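Local coordinates for putative peptidase (Bacteroides fragilis, PDB 5DYN) that is a cysteine protease of the clostripain (C11) family that activates the Bacteroides fragilis toxin by cleavage, at the interface of chains A and B. Coordinates in Å, arbitrary orientation; residue numbers count along the deposited sequence, not the author numbering. Chains: chain A, Putative peptidase; chain B, Putative peptidase.

Contact 1: the interface of chains A and B. Residues chain A 35, 39, 114-116; chain B 29, 31-32, 65, 72.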
ATOM      1  N   ASP A  35       4.788 -10.899 -13.351  1.00 38.48           N
ATOM      2  CA  ASP A  35       4.039 -11.098 -12.113  1.00 36.28           C
ATOM      3  C   ASP A  35       2.903 -12.103 -12.276  1.00 41.84           C
ATOM      4  O   ASP A  35       2.742 -13.000 -11.450  1.00 45.17           O
ATOM      5  CB  ASP A  35       3.485  -9.764 -11.611  1.00 35.21           C
ATOM      6  CG  ASP A  35       4.540  -8.911 -10.942  1.00 41.40           C
ATOM      7  OD1 ASP A  35       5.738  -9.260 -11.039  1.00 37.36           O
ATOM      8  OD2 ASP A  35       4.171  -7.888 -10.325  1.00 39.37           O
ATOM      9  N   MET A  39       2.400 -15.630 -10.570  1.00 42.26           N
ATOM     10  CA  MET A  39       1.183 -16.012  -9.868  1.00 45.33           C
ATOM     11  C   MET A  39       0.774 -17.438 -10.220  1.00 46.51           C
ATOM     12  O   MET A  39       0.408 -18.217  -9.339  1.00 47.93           O
ATOM     13  CB  MET A  39       0.051 -15.034 -10.188  1.00 44.81           C
ATOM     14  CG  MET A  39       0.283 -13.645  -9.628  1.00 49.68           C
ATOM     15  SD  MET A  39      -0.913 -12.403 -10.153  1.00 44.18           S
ATOM     16  CE  MET A  39      -0.136 -10.939  -9.466  1.00 41.32           C
ATOM     17  N   VAL A 114      -5.434  -7.532  -3.733  1.00 35.34           N
ATOM     18  CA  VAL A 114      -4.120  -7.015  -4.082  1.00 27.20           C
ATOM     19  C   VAL A 114      -4.261  -5.816  -5.008  1.00 33.37           C
ATOM     20  O   VAL A 114      -5.038  -5.841  -5.964  1.00 35.29           O
ATOM     21  CB  VAL A 114      -3.253  -8.093  -4.763  1.00 35.13           C
ATOM     22  CG1 VAL A 114      -1.887  -7.534  -5.136  1.00 30.83           C
ATOM     23  CG2 VAL A 114      -3.112  -9.300  -3.857  1.00 31.04           C
ATOM     24  N   PHE A 115      -3.510  -4.762  -4.719  1.00 35.85           N
ATOM     25  CA  PHE A 115      -3.577  -3.545  -5.513  1.00 35.12           C
ATOM     26  C   PHE A 115      -2.265  -3.318  -6.254  1.00 35.43           C
ATOM     27  O   PHE A 115      -1.232  -3.027  -5.647  1.00 34.38           O
ATOM     28  CB  PHE A 115      -3.926  -2.360  -4.618  1.00 34.94           C
ATOM     29  CG  PHE A 115      -5.275  -2.480  -3.970  1.00 30.33           C
ATOM     30  CD1 PHE A 115      -5.425  -3.160  -2.770  1.00 31.12           C
ATOM     31  CD2 PHE A 115      -6.397  -1.932  -4.569  1.00 28.29           C
ATOM     32  CE1 PHE A 115      -6.669  -3.280  -2.174  1.00 34.25           C
ATOM     33  CE2 PHE A 115      -7.642  -2.047  -3.977  1.00 30.55           C
ATOM     34  CZ  PHE A 115      -7.777  -2.721  -2.779  1.00 31.17           C
ATOM     35  N   TRP A 116      -2.331  -3.454  -7.575  1.00 32.19           N
ATOM     36  CA  TRP A 116      -1.154  -3.524  -8.436  1.00 29.52           C
ATOM     37  C   TRP A 116      -1.114  -2.348  -9.405  1.00 30.19           C
ATOM     38  O   TRP A 116      -1.822  -2.357 -10.417  1.00 32.05           O
ATOM     39  CB  TRP A 116      -1.169  -4.848  -9.212  1.00 33.06           C
ATOM     40  CG  TRP A 116       0.144  -5.287  -9.813  1.00 39.41           C
ATOM     41  CD1 TRP A 116       0.956  -6.289  -9.358  1.00 32.79           C
ATOM     42  CD2 TRP A 116       0.776  -4.765 -10.993  1.00 35.37           C
ATOM     43  NE1 TRP A 116       2.054  -6.417 -10.174  1.00 34.17           N
ATOM     44  CE2 TRP A 116       1.970  -5.493 -11.183  1.00 32.81           C
ATOM     45  CE3 TRP A 116       0.452  -3.753 -11.904  1.00 25.46           C
ATOM     46  CZ2 TRP A 116       2.840  -5.237 -12.241  1.00 31.83           C
ATOM     47  CZ3 TRP A 116       1.317  -3.500 -12.952  1.00 32.82           C
ATOM     48  CH2 TRP A 116       2.498  -4.240 -13.113  1.00 30.75           C
TER
ATOM     49  N   PHE B  29      -3.388  -5.662   0.246  1.00 31.82           N
ATOM     50  CA  PHE B  29      -1.995  -5.654  -0.181  1.00 32.72           C
ATOM     51  C   PHE B  29      -1.794  -4.678  -1.337  1.00 35.81           C
ATOM     52  O   PHE B  29      -2.267  -4.909  -2.450  1.00 35.34           O
ATOM     53  CB  PHE B  29      -1.551  -7.066  -0.583  1.00 31.64           C
ATOM     54  CG  PHE B  29      -0.134  -7.145  -1.087  1.00 39.16           C
ATOM     55  CD1 PHE B  29       0.841  -6.272  -0.622  1.00 33.77           C
ATOM     56  CD2 PHE B  29       0.221  -8.090  -2.037  1.00 33.09           C
ATOM     57  CE1 PHE B  29       2.136  -6.343  -1.094  1.00 33.92           C
ATOM     58  CE2 PHE B  29       1.516  -8.166  -2.510  1.00 35.85           C
ATOM     59  CZ  PHE B  29       2.476  -7.291  -2.037  1.00 39.90           C
ATOM     60  N   ASP B  31       0.768  -3.630  -3.691  1.00 35.99           N
ATOM     61  CA  ASP B  31       2.027  -3.773  -4.407  1.00 35.04           C
ATOM     62  C   ASP B  31       2.248  -2.508  -5.228  1.00 35.97           C
ATOM     63  O   ASP B  31       2.198  -2.536  -6.458  1.00 31.49           O
ATOM     64  CB  ASP B  31       2.015  -5.010  -5.307  1.00 33.58           C
ATOM     65  CG  ASP B  31       3.405  -5.551  -5.573  1.00 37.95           C
ATOM     66  OD1 ASP B  31       4.391  -4.865  -5.220  1.00 36.40           O
ATOM     67  OD2 ASP B  31       3.515  -6.658  -6.146  1.00 35.68           O
ATOM     68  N   ALA B  32       2.474  -1.398  -4.529  1.00 31.91           N
ATOM     69  CA  ALA B  32       2.568  -0.084  -5.150  1.00 28.87           C
ATOM     70  C   ALA B  32       3.325   0.871  -4.233  1.00 30.58           C
ATOM     71  O   ALA B  32       3.448   0.624  -3.034  1.00 34.90           O
ATOM     72  CB  ALA B  32       1.182   0.458  -5.461  1.00 28.41           C
ATOM     73  N   TYR B  65       5.503 -13.220  -6.546  1.00 36.15           N
ATOM     74  CA  TYR B  65       4.195 -13.864  -6.491  1.00 38.19           C
ATOM     75  C   TYR B  65       4.268 -15.388  -6.552  1.00 40.71           C
ATOM     76  O   TYR B  65       3.257 -16.064  -6.373  1.00 39.58           O
ATOM     77  CB  TYR B  65       3.299 -13.333  -7.615  1.00 39.54           C
ATOM     78  CG  TYR B  65       2.815 -11.920  -7.373  1.00 41.80           C
ATOM     79  CD1 TYR B  65       1.778 -11.665  -6.483  1.00 37.84           C
ATOM     80  CD2 TYR B  65       3.396 -10.841  -8.027  1.00 32.67           C
ATOM     81  CE1 TYR B  65       1.334 -10.378  -6.249  1.00 35.31           C
ATOM     82  CE2 TYR B  65       2.957  -9.548  -7.800  1.00 37.59           C
ATOM     83  CZ  TYR B  65       1.925  -9.322  -6.910  1.00 37.65           C
ATOM     84  OH  TYR B  65       1.482  -8.039  -6.678  1.00 34.39           O
ATOM     85  N   MET B  72      -0.727 -15.797   0.436  1.00 40.94           N
ATOM     86  CA  MET B  72      -2.064 -15.211   0.446  1.00 42.28           C
ATOM     87  C   MET B  72      -3.144 -16.237   0.763  1.00 48.57           C
ATOM     88  O   MET B  72      -4.236 -15.876   1.192  1.00 45.87           O
ATOM     89  CB  MET B  72      -2.368 -14.542  -0.897  1.00 43.76           C
ATOM     90  CG  MET B  72      -1.494 -13.337  -1.191  1.00 47.93           C
ATOM     91  SD  MET B  72      -2.040 -12.388  -2.621  1.00 49.42           S
ATOM     92  CE  MET B  72      -2.011 -13.636  -3.899  1.00 39.40           C
TER
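The backbone amide N of A:Phe115 donates to the carbonyl O of B:Phe29 at 2.6 Å, joining strands 110-116 of chain A and 27-31 of chain B in parallel register. A:Val114 pairs with B:Phe29 and A:Trp116 with B:Asp31. The carbonyl O of A:Phe115 lies near the B:Asp31 amide, but that N-H points away and makes no bond.

Beside the strands, chain A contacts B:Tyr65 over one face, at its rim and beside its hydroxyl. The extended A:Met39 chain (chi2 173°, chi3 -173°) runs alongside and sets its methyl CE over the centre of the B:Tyr65 ring, 3.4 Å from the centroid. A:Asp35 comes to the rim, its carboxylate turned 59° from the ring, with OD2 of A:Asp35 3.3 Å from CE2 of B:Tyr65. The phenol OH of B:Tyr65 reaches the indole edge of A:Trp116 in plane, 3.2 Å from CD1, and donates within chain B to OD2 of B:Asp31 at 2.5 Å. On the same edge NE1 of A:Trp116 donates to the anti lone pair of A:Asp35 OD2 at 2.6 Å, in the ring plane, which fixes the indole's rotation. A:Asp35 OD2 lies 4.4 Å from B:Asp31 OD2. On the strand, A:Val114 turns CG1 to the B:Phe29 ring and CG2 to B:Met72 SD, at 3.5 Å.

Helices 29-43 of chain A and 65-72 of chain B pack on one side of a sheet shared by both chains; strand 27-31 leads into the nucleophilic cysteine that follows B:Ala32.

Contact 2: the interface of chains A and B. Residues chain A 23, 92, 95, 99, 113, 115; chain B 2, 10, 14-15, 18-19.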
ATOM      1  N   ILE A  23      -3.901  -2.173 -12.285  1.00 37.62           N
ATOM      2  CA  ILE A  23      -3.967  -0.988 -13.124  1.00 34.27           C
ATOM      3  C   ILE A  23      -2.614  -0.844 -13.814  1.00 35.44           C
ATOM      4  O   ILE A  23      -1.725  -0.143 -13.330  1.00 37.86           O
ATOM      5  CB  ILE A  23      -4.308   0.270 -12.307  1.00 28.48           C
ATOM      6  CG1 ILE A  23      -5.564   0.024 -11.467  1.00 28.44           C
ATOM      7  CG2 ILE A  23      -4.488   1.473 -13.222  1.00 28.86           C
ATOM      8  CD1 ILE A  23      -5.903   1.153 -10.518  1.00 25.36           C
ATOM      9  N   ALA A  92     -13.795   4.510  -9.902  1.00 39.96           N
ATOM     10  CA  ALA A  92     -14.387   3.788  -8.780  1.00 39.89           C
ATOM     11  C   ALA A  92     -15.483   2.826  -9.222  1.00 39.41           C
ATOM     12  O   ALA A  92     -15.525   1.676  -8.782  1.00 41.72           O
ATOM     13  CB  ALA A  92     -14.934   4.769  -7.752  1.00 38.22           C
ATOM     14  N   MET A  95     -14.059  -0.170 -10.869  1.00 33.73           N
ATOM     15  CA  MET A  95     -13.506  -1.049  -9.845  1.00 35.23           C
ATOM     16  C   MET A  95     -14.621  -1.766  -9.089  1.00 35.49           C
ATOM     17  O   MET A  95     -14.504  -2.952  -8.782  1.00 36.75           O
ATOM     18  CB  MET A  95     -12.625  -0.261  -8.872  1.00 32.40           C
ATOM     19  CG  MET A  95     -12.119  -1.083  -7.700  1.00 36.15           C
ATOM     20  SD  MET A  95     -10.871  -0.242  -6.707  1.00 40.12           S
ATOM     21  CE  MET A  95      -9.408  -0.524  -7.698  1.00 38.27           C
ATOM     22  N   ILE A  99     -14.967  -5.722  -8.702  1.00 37.32           N
ATOM     23  CA  ILE A  99     -15.022  -6.263  -7.346  1.00 37.73           C
ATOM     24  C   ILE A  99     -16.286  -7.096  -7.135  1.00 41.97           C
ATOM     25  O   ILE A  99     -16.222  -8.217  -6.623  1.00 36.75           O
ATOM     26  CB  ILE A  99     -14.977  -5.146  -6.287  1.00 38.78           C
ATOM     27  CG1 ILE A  99     -13.597  -4.491  -6.246  1.00 43.65           C
ATOM     28  CG2 ILE A  99     -15.302  -5.703  -4.918  1.00 39.47           C
ATOM     29  CD1 ILE A  99     -13.506  -3.352  -5.250  1.00 35.63           C
ATOM     30  N   MET A 113      -7.502  -8.677  -1.094  1.00 38.37           N
ATOM     31  CA  MET A 113      -7.365  -7.967  -2.356  1.00 40.27           C
ATOM     32  C   MET A 113      -5.960  -7.404  -2.518  1.00 40.62           C
ATOM     33  O   MET A 113      -5.368  -6.880  -1.569  1.00 33.96           O
ATOM     34  CB  MET A 113      -8.403  -6.847  -2.474  1.00 37.96           C
ATOM     35  CG  MET A 113      -8.633  -6.395  -3.912  1.00 41.44           C
ATOM     36  SD  MET A 113      -9.921  -5.152  -4.115  1.00 39.97           S
ATOM     37  CE  MET A 113     -11.253  -5.896  -3.190  1.00 49.88           C
ATOM     38  N   PHE A 115      -3.510  -4.762  -4.719  1.00 35.85           N
ATOM     39  CA  PHE A 115      -3.577  -3.545  -5.513  1.00 35.12           C
ATOM     40  C   PHE A 115      -2.265  -3.318  -6.254  1.00 35.43           C
ATOM     41  O   PHE A 115      -1.232  -3.027  -5.647  1.00 34.38           O
ATOM     42  CB  PHE A 115      -3.926  -2.360  -4.618  1.00 34.94           C
ATOM     43  CG  PHE A 115      -5.275  -2.480  -3.970  1.00 30.33           C
ATOM     44  CD1 PHE A 115      -5.425  -3.160  -2.770  1.00 31.12           C
ATOM     45  CD2 PHE A 115      -6.397  -1.932  -4.569  1.00 28.29           C
ATOM     46  CE1 PHE A 115      -6.669  -3.280  -2.174  1.00 34.25           C
ATOM     47  CE2 PHE A 115      -7.642  -2.047  -3.977  1.00 30.55           C
ATOM     48  CZ  PHE A 115      -7.777  -2.721  -2.779  1.00 31.17           C
TER
ATOM     49  N   PHE B   2      -3.836   6.390  -5.815  1.00 29.10           N
ATOM     50  CA  PHE B   2      -3.366   5.070  -6.209  1.00 31.66           C
ATOM     51  C   PHE B   2      -3.826   4.734  -7.619  1.00 31.48           C
ATOM     52  O   PHE B   2      -4.942   5.061  -8.017  1.00 33.30           O
ATOM     53  CB  PHE B   2      -3.848   3.983  -5.246  1.00 36.10           C
ATOM     54  CG  PHE B   2      -3.761   2.601  -5.826  1.00 32.96           C
ATOM     55  CD1 PHE B   2      -2.535   1.964  -5.939  1.00 28.55           C
ATOM     56  CD2 PHE B   2      -4.896   1.953  -6.293  1.00 31.69           C
ATOM     57  CE1 PHE B   2      -2.445   0.701  -6.496  1.00 29.58           C
ATOM     58  CE2 PHE B   2      -4.811   0.689  -6.847  1.00 27.85           C
ATOM     59  CZ  PHE B   2      -3.583   0.065  -6.951  1.00 28.64           C
ATOM     60  N   MET B  10      -6.658   7.302  -9.264  1.00 32.15           N
ATOM     61  CA  MET B  10      -7.758   7.148  -8.324  1.00 32.55           C
ATOM     62  C   MET B  10      -7.446   7.775  -6.972  1.00 29.54           C
ATOM     63  O   MET B  10      -6.508   7.368  -6.285  1.00 29.58           O
ATOM     64  CB  MET B  10      -8.113   5.668  -8.144  1.00 35.19           C
ATOM     65  CG  MET B  10      -9.338   5.430  -7.261  1.00 37.77           C
ATOM     66  SD  MET B  10      -9.927   3.725  -7.293  1.00 38.56           S
ATOM     67  CE  MET B  10      -8.371   2.852  -7.154  1.00 42.89           C
ATOM     68  N   ASP B  14     -12.164   7.986  -3.494  1.00 33.11           N
ATOM     69  CA  ASP B  14     -12.829   7.196  -4.524  1.00 29.01           C
ATOM     70  C   ASP B  14     -12.523   5.707  -4.376  1.00 36.22           C
ATOM     71  O   ASP B  14     -13.397   4.867  -4.600  1.00 34.43           O
ATOM     72  CB  ASP B  14     -12.415   7.677  -5.914  1.00 32.98           C
ATOM     73  CG  ASP B  14     -12.777   9.124  -6.156  1.00 33.41           C
ATOM     74  OD1 ASP B  14     -13.766   9.591  -5.558  1.00 39.21           O
ATOM     75  OD2 ASP B  14     -12.072   9.794  -6.938  1.00 51.73           O
ATOM     76  N   LEU B  15     -11.286   5.385  -4.003  1.00 31.73           N
ATOM     77  CA  LEU B  15     -10.901   3.996  -3.765  1.00 36.79           C
ATOM     78  C   LEU B  15     -11.718   3.406  -2.621  1.00 34.22           C
ATOM     79  O   LEU B  15     -12.237   2.294  -2.728  1.00 30.93           O
ATOM     80  CB  LEU B  15      -9.405   3.888  -3.459  1.00 31.63           C
ATOM     81  CG  LEU B  15      -8.885   2.534  -2.962  1.00 31.89           C
ATOM     82  CD1 LEU B  15      -9.237   1.406  -3.928  1.00 34.43           C
ATOM     83  CD2 LEU B  15      -7.379   2.587  -2.737  1.00 33.39           C
ATOM     84  N   ALA B  18     -15.197   2.700  -3.627  1.00 34.28           N
ATOM     85  CA  ALA B  18     -15.238   1.501  -4.455  1.00 33.49           C
ATOM     86  C   ALA B  18     -15.187   0.221  -3.623  1.00 38.74           C
ATOM     87  O   ALA B  18     -15.868  -0.756  -3.934  1.00 42.79           O
ATOM     88  CB  ALA B  18     -14.095   1.519  -5.459  1.00 28.18           C
ATOM     89  N   LEU B  19     -14.382   0.227  -2.567  1.00 37.02           N
ATOM     90  CA  LEU B  19     -14.189  -0.969  -1.750  1.00 39.81           C
ATOM     91  C   LEU B  19     -15.383  -1.264  -0.840  1.00 43.57           C
ATOM     92  O   LEU B  19     -15.367  -2.233  -0.080  1.00 38.90           O
ATOM     93  CB  LEU B  19     -12.915  -0.838  -0.912  1.00 36.51           C
ATOM     94  CG  LEU B  19     -11.597  -0.912  -1.687  1.00 41.93           C
ATOM     95  CD1 LEU B  19     -10.404  -0.681  -0.771  1.00 32.63           C
ATOM     96  CD2 LEU B  19     -11.475  -2.251  -2.398  1.00 37.34           C
TER
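Helix 92-105 of chain A and helix 12-18 of chain B run roughly parallel and in the same direction, while A:Phe115 on strand 110-116 and B:Phe2 on strand 2-5 meet on the sheet side of the helices. No nitrogen or oxygen of one chain lies within bonding reach of the other, and the contacts are van der Waals.

The helices meet through alanines. The methyl of A:Ala92 rests 3.5 Å from the carbonyl O of B:Asp14, and the methyl of B:Ala18 is turned back toward the first turn of the chain A helix.

A:Met95 leaves helix 92-105 toward B:Leu15 and B:Met10, passing beside the methyl of B:Ala18. Its CG is anti to the backbone N (chi1 174°), which carries the chain away from its helix, and a bend at chi3 (-81°) then swings the methyl out toward B:Met10. The sulfur of A:Met95 lies 3.6 Å from CD1 of B:Leu15.

B:Leu19, just beyond its helix, projects one methyl, CD2, into a group of chain A side chains. A:Ile99 crosses it at about a right angle, and CD1 of A:Ile99 lies 3.7 Å from CD2 of B:Leu19. The sulfur of A:Met113 touches the same methyl from the strand. A:Phe115 meets it tip to tip: CD2 of B:Leu19 lies in the plane of the A:Phe115 ring, 3.7 Å from its CZ.

Nearer its root, the phenylalanine is met crosswise by B:Phe2, whose ring tip CZ comes 3.4 Å from CB of A:Phe115. The CE2 corner of B:Phe2 also touches CD1 of A:Ile23, which extends from the neighbouring strand 16-23.

The terminal methyl CE of B:Met10 lies in the plane of the B:Phe2 ring at its edge, and across the interface it faces CE of A:Met95 at 3.6 Å.

The C-alpha centres of contact 1 and contact 2 lie about 13 Å apart, and A:Phe115 belongs to both: its backbone serves contact 1 and its side chain contact 2. Strand 110-116 of chain A is bound to chain B on its edge and covered on both sides by helices. Chain A is an N-terminal piece of a longer protease; with chain B it appears to form one clostripain-type domain, and the sequences suggest a single cleaved precursor. The continuous sheet would hold the end of strand 110-116, leading to the catalytic histidine, beside the end of strand 27-31, leading to the cysteine.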